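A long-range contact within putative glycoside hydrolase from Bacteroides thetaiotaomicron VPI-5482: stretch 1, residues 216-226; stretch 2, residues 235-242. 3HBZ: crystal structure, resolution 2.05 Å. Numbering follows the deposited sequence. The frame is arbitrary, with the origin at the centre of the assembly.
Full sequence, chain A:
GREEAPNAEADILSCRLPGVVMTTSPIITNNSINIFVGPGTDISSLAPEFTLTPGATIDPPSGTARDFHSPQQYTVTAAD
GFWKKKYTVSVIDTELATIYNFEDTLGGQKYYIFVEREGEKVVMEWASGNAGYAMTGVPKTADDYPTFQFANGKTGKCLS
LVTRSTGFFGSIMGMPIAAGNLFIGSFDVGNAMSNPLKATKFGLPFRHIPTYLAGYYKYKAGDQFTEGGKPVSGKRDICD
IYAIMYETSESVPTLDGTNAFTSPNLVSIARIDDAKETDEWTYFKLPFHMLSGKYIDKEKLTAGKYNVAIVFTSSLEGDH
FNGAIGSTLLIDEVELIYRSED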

# COMPACT_ATOMS: atom_id res chain seq x y z
N TYR A 216 -11.49 -4.14 14.75
CA TYR A 216 -12.70 -3.40 15.00
C TYR A 216 -12.96 -2.33 13.94
O TYR A 216 -12.02 -1.72 13.42
CB TYR A 216 -12.64 -2.73 16.38
CG TYR A 216 -12.72 -3.72 17.48
CD1 TYR A 216 -11.57 -4.36 17.94
CD2 TYR A 216 -13.95 -4.07 18.06
CE1 TYR A 216 -11.63 -5.29 18.95
CE2 TYR A 216 -14.02 -5.00 19.09
CZ TYR A 216 -12.85 -5.61 19.50
OH TYR A 216 -12.87 -6.54 20.49
N TYR A 217 -14.25 -2.05 13.69
CA TYR A 217 -14.62 -0.98 12.77
C TYR A 217 -15.85 -0.23 13.21
O TYR A 217 -16.64 -0.69 14.02
CB TYR A 217 -14.81 -1.49 11.34
CG TYR A 217 -16.14 -2.12 11.08
CD1 TYR A 217 -16.41 -3.42 11.53
CD2 TYR A 217 -17.14 -1.43 10.39
CE1 TYR A 217 -17.64 -4.02 11.28
CE2 TYR A 217 -18.38 -2.01 10.17
CZ TYR A 217 -18.62 -3.32 10.61
OH TYR A 217 -19.84 -3.91 10.40
N LYS A 218 -15.96 0.97 12.64
CA LYS A 218 -17.17 1.75 12.60
C LYS A 218 -17.39 2.10 11.12
O LYS A 218 -16.42 2.27 10.34
CB LYS A 218 -17.03 3.05 13.41
CG LYS A 218 -16.97 2.91 14.91
CD LYS A 218 -16.84 4.27 15.59
CE LYS A 218 -16.93 4.16 17.11
NZ LYS A 218 -16.66 5.42 17.85
N TYR A 219 -18.65 2.29 10.74
CA TYR A 219 -18.96 2.64 9.36
C TYR A 219 -20.23 3.47 9.23
O TYR A 219 -21.25 3.15 9.84
CB TYR A 219 -19.07 1.39 8.48
CG TYR A 219 -19.28 1.70 7.00
CD1 TYR A 219 -18.25 2.21 6.25
CD2 TYR A 219 -20.52 1.52 6.37
CE1 TYR A 219 -18.39 2.53 4.91
CE2 TYR A 219 -20.70 1.85 4.98
CZ TYR A 219 -19.64 2.37 4.28
OH TYR A 219 -19.69 2.66 2.94
N LYS A 220 -20.14 4.50 8.39
CA LYS A 220 -21.29 5.31 7.99
C LYS A 220 -21.24 5.49 6.45
O LYS A 220 -20.23 5.88 5.91
CB LYS A 220 -21.24 6.65 8.70
CG LYS A 220 -22.46 7.58 8.44
CD LYS A 220 -22.46 8.76 9.40
N ALA A 221 -22.30 5.12 5.75
CA ALA A 221 -22.40 5.32 4.31
C ALA A 221 -22.64 6.79 4.06
O ALA A 221 -23.31 7.44 4.85
CB ALA A 221 -23.57 4.52 3.75
N GLY A 222 -22.15 7.30 2.95
CA GLY A 222 -22.52 8.63 2.49
C GLY A 222 -23.96 8.67 2.05
O GLY A 222 -24.54 7.63 1.71
N ASP A 223 -24.49 9.88 2.00
CA ASP A 223 -25.92 10.18 1.72
C ASP A 223 -26.40 9.77 0.34
O ASP A 223 -27.50 9.29 0.19
CB ASP A 223 -26.15 11.70 1.84
CG ASP A 223 -25.96 12.24 3.27
OD1 ASP A 223 -26.05 11.45 4.24
OD2 ASP A 223 -25.75 13.47 3.41
N GLN A 224 -25.56 9.95 -0.67
CA GLN A 224 -25.99 9.78 -2.05
C GLN A 224 -25.03 8.87 -2.79
O GLN A 224 -23.88 9.22 -3.05
CB GLN A 224 -26.06 11.16 -2.73
CG GLN A 224 -26.50 11.14 -4.19
CD GLN A 224 -27.86 10.47 -4.40
OE1 GLN A 224 -28.90 10.98 -3.98
NE2 GLN A 224 -27.84 9.30 -5.06
N PHE A 225 -25.48 7.67 -3.07
CA PHE A 225 -24.72 6.74 -3.84
C PHE A 225 -24.69 7.20 -5.30
O PHE A 225 -25.73 7.59 -5.85
CB PHE A 225 -25.37 5.36 -3.76
CG PHE A 225 -24.47 4.26 -4.21
CD1 PHE A 225 -24.40 3.89 -5.55
CD2 PHE A 225 -23.74 3.54 -3.28
CE1 PHE A 225 -23.55 2.84 -5.96
CE2 PHE A 225 -22.90 2.50 -3.67
CZ PHE A 225 -22.82 2.14 -5.02
N THR A 226 -23.50 7.15 -5.90
CA THR A 226 -23.34 7.45 -7.32
C THR A 226 -22.64 6.30 -8.06
O THR A 226 -21.83 5.57 -7.50
CB THR A 226 -22.61 8.81 -7.58
OG1 THR A 226 -21.33 8.84 -6.95
CG2 THR A 226 -23.43 10.03 -7.07
N LYS A 235 -29.73 2.35 -3.68
CA LYS A 235 -28.47 1.76 -3.24
C LYS A 235 -27.88 2.47 -2.02
O LYS A 235 -27.99 3.67 -1.88
CB LYS A 235 -27.47 1.70 -4.41
CG LYS A 235 -26.78 0.32 -4.53
CD LYS A 235 -25.95 0.12 -5.81
CE LYS A 235 -24.98 -1.08 -5.64
NZ LYS A 235 -23.90 -1.12 -6.67
N ARG A 236 -27.30 1.69 -1.10
CA ARG A 236 -26.61 2.26 0.06
C ARG A 236 -25.16 1.76 0.02
O ARG A 236 -24.92 0.61 -0.33
CB ARG A 236 -27.34 1.90 1.32
CG ARG A 236 -26.98 2.74 2.51
CD ARG A 236 -27.92 3.96 2.78
NE ARG A 236 -27.43 4.59 4.01
CZ ARG A 236 -27.19 5.88 4.23
NH1 ARG A 236 -27.49 6.84 3.36
NH2 ARG A 236 -26.67 6.23 5.40
N ASP A 237 -24.19 2.63 0.27
CA ASP A 237 -22.80 2.23 0.17
C ASP A 237 -22.46 1.25 1.30
O ASP A 237 -23.20 1.17 2.30
CB ASP A 237 -21.90 3.48 0.23
CG ASP A 237 -20.55 3.32 -0.46
OD1 ASP A 237 -20.22 2.23 -1.01
OD2 ASP A 237 -19.78 4.33 -0.42
N ILE A 238 -21.39 0.48 1.12
CA ILE A 238 -20.87 -0.38 2.18
C ILE A 238 -19.37 -0.46 2.00
O ILE A 238 -18.86 -0.27 0.89
CB ILE A 238 -21.54 -1.81 2.18
CG1 ILE A 238 -21.37 -2.55 3.52
CG2 ILE A 238 -21.03 -2.69 0.96
CD1 ILE A 238 -21.86 -1.76 4.81
N CYS A 239 -18.66 -0.69 3.11
CA CYS A 239 -17.23 -0.92 3.10
C CYS A 239 -16.87 -2.33 2.67
O CYS A 239 -17.76 -3.21 2.55
CB CYS A 239 -16.69 -0.68 4.50
SG CYS A 239 -17.48 -1.72 5.75
N ASP A 240 -15.57 -2.55 2.43
CA ASP A 240 -15.01 -3.90 2.23
C ASP A 240 -13.76 -4.02 3.08
O ASP A 240 -13.00 -3.04 3.27
CB ASP A 240 -14.71 -4.17 0.76
CG ASP A 240 -14.72 -5.65 0.39
OD1 ASP A 240 -14.95 -6.55 1.24
OD2 ASP A 240 -14.46 -5.91 -0.78
N ILE A 241 -13.58 -5.21 3.63
CA ILE A 241 -12.42 -5.57 4.41
C ILE A 241 -12.08 -7.00 4.02
O ILE A 241 -12.92 -7.89 4.12
CB ILE A 241 -12.73 -5.54 5.94
CG1 ILE A 241 -13.28 -4.17 6.35
CG2 ILE A 241 -11.46 -5.97 6.74
CD1 ILE A 241 -13.79 -4.01 7.82
N TYR A 242 -10.87 -7.22 3.53
CA TYR A 242 -10.50 -8.51 3.04
C TYR A 242 -9.00 -8.73 3.13
O TYR A 242 -8.24 -7.79 3.40
CB TYR A 242 -11.07 -8.72 1.66
CG TYR A 242 -10.55 -7.83 0.54
CD1 TYR A 242 -9.47 -8.23 -0.25
CD2 TYR A 242 -11.16 -6.64 0.25
CE1 TYR A 242 -9.02 -7.45 -1.33
CE2 TYR A 242 -10.69 -5.81 -0.82
CZ TYR A 242 -9.64 -6.24 -1.61
OH TYR A 242 -9.19 -5.47 -2.68
O HOH W 1 -24.90 5.46 0.20
O HOH W 2 -27.56 9.27 4.56

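The two stretches run in roughly opposite senses, their end-to-end directions 149° apart, but they do not pair as neighbouring strands of a sheet. No direct hydrogen bond joins them. The backbones converge like a wedge: the CA atoms of Tyr-217 and Ile-241 lie 9.8 Å apart, those of Tyr-219 and Cys-239 7.4 Å, and those of Ala-221 and Asp-237 5.2 Å. Beyond this narrow point they part slightly, to 6.2 Å between the CA atoms of Phe-225 and Arg-236. Side-chain size follows the width of the gap, with aromatic rings where the chains stand apart and a methyl group where they come closest. The contact buries 626 Å² in total.

At the wide end Tyr-217 points toward stretch 2 and meets Ile-241 loosely, with CG 4.4 Å from CD1. The gap is filled more tightly by Tyr-219, whose ring reaches across to the backbone of stretch 2. Cys-239 covers one face of this ring: its CB lies 3.7 Å from Tyr-219 CE1 and makes a CH-pi contact, while its SG sits 4.2 Å from the centroid of the Tyr-219 ring, 20° off the normal. The polarisable sulfur is thus laid against the pi cloud, and it also approaches the Tyr-217 ring obliquely, with SG 5.2 Å from that ring's centroid. Although the CB of Ile-238 points away from stretch 1, its side chain curls back so that CD1 comes within 3.8 Å of Tyr-219 CE2. The phenol tip presses against the main chain, with Tyr-219 OH 3.3 Å from Ile-238 C. The equally short approach of Tyr-219 OH to Ile-238 N, 3.3 Å, has a poor angle for a hydrogen bond, and the hydroxyl is satisfied elsewhere in the structure.

At the narrow point, the CB of Ala-221 nestles 3.7 Å from Asp-237 O and 4.0 Å from Asp-237 CB. The same methyl lies over one face of the Arg-236 guanidinium, 3.9 Å from NE, so the flat group forms a lid on this small bump. Arg-236 has its CA-to-CB bond directed away from stretch 1, but the end of its side chain comes nearer, bringing NH1 to 3.5 Å from Gly-222 O, a pair whose angle is poor for a hydrogen bond.

Water supplies the polar links that the direct contacts lack. Water 1 donates to Gly-222 O at 2.7 Å and accepts from Asp-237 N at 2.9 Å, tying backbone to backbone. Water 2 donates to Asp-223 OD1 at 2.7 Å and accepts from Arg-236 NH1 at 2.7 Å, bridging the carboxylate and the guanidinium.

Past the turn, Phe-225 has the largest area covered by the other stretch. Its ring fits against the extended run from Lys-235 to Asp-237. The aliphatic part of Lys-235 lies over one face, where CD makes a CH-pi contact 4.0 Å from the centroid of the Phe-225 ring, while the ring's edge meets the main chain, with Phe-225 CD2 3.7 Å from Asp-237 N.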